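Local coordinates for beta-lactamase (Klebsiella pneumoniae, PDB 6KBY), which probably hydrolyses beta-lactam antibiotics to substituted beta-amino acids as a class C serine beta-lactamase, here with adenosine monophosphate bound in its active site, at residues A[265-270]-A[275-280]. Residues are numbered along the deposited sequence; the frame is centred on the assembly and turned at random.
Sequences TGYFKS and QDLMWE
A classic beta bulge in the antiparallel sheet joins Y267 and F268 of strand 266-270 to Q275 of strand 273-275. The carbonyl oxygen of Q275 accepts hydrogen bonds from both amides of the bulge: Y267 N at 2.9 Å from Q275 O, nearly straight at 166°, and F268 N more weakly at 3.3 Å from the same oxygen. In return Q275 N donates to F268 O over 2.7 Å. The CB atoms of F268 and Q275 lie on one face of the sheet, 4.3 Å apart. On the T265 side of the bulge a CA-H...O contact replaces the N-H...O bonds, D276 CA lying 3.0 Å from T265 O, and the carboxylate oxygen D276 OD1 rests 3.4 Å from G266 CA. The Y267 ring turns its edge to the backbone of D276 and L277, and its CE2 meets L277 CD1 at 4.2 Å. The Q275 side chain extends away from its backbone N (chi1 178°) and then bends at chi2, which brings its amide to the backbone of the loop that follows; NE2 donates to D276 O at 3.0 Å, coming from above the carbonyl plane, while OE1 accepts from R154, which also salt-bridges E280. Both ends of this buried amide are thus engaged, which fixes its rotation and ties the loop after Q275 to R154, with the Q275 side chain about 6 Å from that of Y156, which binds AMP.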
loop_
_atom_site.group_PDB
_atom_site.type_symbol
_atom_site.label_atom_id
_atom_site.label_comp_id
_atom_site.label_asym_id
_atom_site.label_seq_id
_atom_site.Cartn_x
_atom_site.Cartn_y
_atom_site.Cartn_z
ATOM N N THR A 265 2.703 6.185 12.537
ATOM C CA THR A 265 2.346 6.142 13.947
ATOM C C THR A 265 1.655 4.819 14.240
ATOM O O THR A 265 0.787 4.385 13.480
ATOM C CB THR A 265 1.394 7.301 14.256
ATOM O OG1 THR A 265 2.024 8.531 13.879
ATOM C CG2 THR A 265 1.057 7.350 15.729
ATOM N N GLY A 266 2.058 4.163 15.329
ATOM C CA GLY A 266 1.497 2.874 15.701
ATOM C C GLY A 266 0.292 3.016 16.607
ATOM O O GLY A 266 0.380 3.605 17.691
ATOM N N TYR A 267 -0.849 2.479 16.176
ATOM C CA TYR A 267 -2.116 2.693 16.861
ATOM C C TYR A 267 -2.700 1.448 17.506
ATOM O O TYR A 267 -3.409 1.569 18.513
ATOM C CB TYR A 267 -3.149 3.275 15.891
ATOM C CG TYR A 267 -2.819 4.662 15.405
ATOM C CD1 TYR A 267 -2.845 5.739 16.275
ATOM C CD2 TYR A 267 -2.485 4.898 14.074
ATOM C CE1 TYR A 267 -2.556 7.012 15.840
ATOM C CE2 TYR A 267 -2.196 6.175 13.625
ATOM C CZ TYR A 267 -2.230 7.228 14.514
ATOM O OH TYR A 267 -1.957 8.516 14.104
ATOM N N PHE A 268 -2.455 0.266 16.948
ATOM C CA PHE A 268 -2.965 -0.971 17.515
ATOM C C PHE A 268 -1.919 -2.057 17.344
ATOM O O PHE A 268 -1.166 -2.069 16.366
ATOM C CB PHE A 268 -4.249 -1.465 16.823
ATOM C CG PHE A 268 -5.458 -0.614 17.091
ATOM C CD1 PHE A 268 -5.729 0.482 16.294
ATOM C CD2 PHE A 268 -6.330 -0.915 18.133
ATOM C CE1 PHE A 268 -6.834 1.274 16.542
ATOM C CE2 PHE A 268 -7.449 -0.132 18.369
ATOM C CZ PHE A 268 -7.694 0.961 17.582
ATOM N N LYS A 269 -1.899 -2.983 18.290
ATOM C CA LYS A 269 -1.183 -4.237 18.126
ATOM C C LYS A 269 -2.192 -5.317 17.783
ATOM O O LYS A 269 -3.287 -5.359 18.347
ATOM C CB LYS A 269 -0.466 -4.629 19.419
ATOM C CG LYS A 269 0.788 -3.831 19.683
ATOM C CD LYS A 269 1.573 -4.447 20.824
ATOM C CE LYS A 269 2.730 -5.253 20.279
ATOM N NZ LYS A 269 3.999 -4.948 20.994
ATOM N N SER A 270 -1.826 -6.185 16.850
ATOM C CA SER A 270 -2.676 -7.317 16.510
ATOM C C SER A 270 -1.768 -8.425 16.011
ATOM O O SER A 270 -1.011 -8.219 15.056
ATOM C CB SER A 270 -3.687 -6.925 15.432
ATOM O OG SER A 270 -4.688 -7.916 15.286
ATOM N N GLN A 275 -0.234 -2.037 13.789
ATOM C CA GLN A 275 -1.034 -1.416 12.745
ATOM C C GLN A 275 -0.875 0.096 12.849
ATOM O O GLN A 275 -1.250 0.700 13.866
ATOM C CB GLN A 275 -2.501 -1.814 12.896
ATOM C CG GLN A 275 -3.411 -1.159 11.872
ATOM C CD GLN A 275 -3.133 -1.637 10.466
ATOM O OE1 GLN A 275 -3.290 -2.824 10.154
ATOM N NE2 GLN A 275 -2.707 -0.720 9.606
ATOM N N ASP A 276 -0.285 0.692 11.811
ATOM C CA ASP A 276 -0.163 2.136 11.678
ATOM C C ASP A 276 -1.370 2.651 10.885
ATOM O O ASP A 276 -2.402 1.979 10.814
ATOM C CB ASP A 276 1.157 2.507 10.991
ATOM C CG ASP A 276 2.401 1.893 11.640
ATOM O OD1 ASP A 276 2.392 1.414 12.796
ATOM O OD2 ASP A 276 3.434 1.911 10.917
ATOM N N LEU A 277 -1.267 3.829 10.272
ATOM C CA LEU A 277 -2.343 4.317 9.410
ATOM C C LEU A 277 -2.112 3.647 8.060
ATOM O O LEU A 277 -1.299 4.089 7.237
ATOM C CB LEU A 277 -2.344 5.840 9.316
ATOM C CG LEU A 277 -3.732 6.431 9.049
ATOM C CD1 LEU A 277 -4.655 6.252 10.251
ATOM C CD2 LEU A 277 -3.646 7.900 8.655
ATOM N N MET A 278 -2.813 2.522 7.864
ATOM C CA MET A 278 -2.683 1.613 6.723
ATOM C C MET A 278 -1.350 0.865 6.638
ATOM O O MET A 278 -1.359 -0.352 6.430
ATOM C CB MET A 278 -3.079 2.271 5.396
ATOM C CG MET A 278 -4.566 2.600 5.342
ATOM S SD MET A 278 -5.568 1.106 5.332
ATOM C CE MET A 278 -7.072 1.694 6.114
ATOM N N TRP A 279 -0.208 1.543 6.788
ATOM C CA TRP A 279 1.056 0.818 6.888
ATOM C C TRP A 279 1.011 -0.146 8.067
ATOM O O TRP A 279 0.301 0.079 9.053
ATOM C CB TRP A 279 2.233 1.778 7.080
ATOM C CG TRP A 279 2.545 2.621 5.901
ATOM C CD1 TRP A 279 2.315 3.956 5.773
ATOM C CD2 TRP A 279 3.173 2.199 4.686
ATOM N NE1 TRP A 279 2.754 4.393 4.549
ATOM C CE2 TRP A 279 3.287 3.333 3.864
ATOM C CE3 TRP A 279 3.648 0.969 4.211
ATOM C CZ2 TRP A 279 3.859 3.276 2.593
ATOM C CZ3 TRP A 279 4.219 0.916 2.947
ATOM C CH2 TRP A 279 4.311 2.059 2.151
ATOM N N GLU A 280 1.785 -1.224 7.958
ATOM C CA GLU A 280 1.929 -2.223 9.002
ATOM C C GLU A 280 3.412 -2.369 9.297
ATOM O O GLU A 280 4.236 -2.290 8.380
ATOM C CB GLU A 280 1.361 -3.563 8.522
ATOM C CG GLU A 280 -0.100 -3.463 8.105
ATOM C CD GLU A 280 -0.561 -4.611 7.223
ATOM O OE1 GLU A 280 0.210 -5.582 7.035
ATOM O OE2 GLU A 280 -1.699 -4.536 6.704
#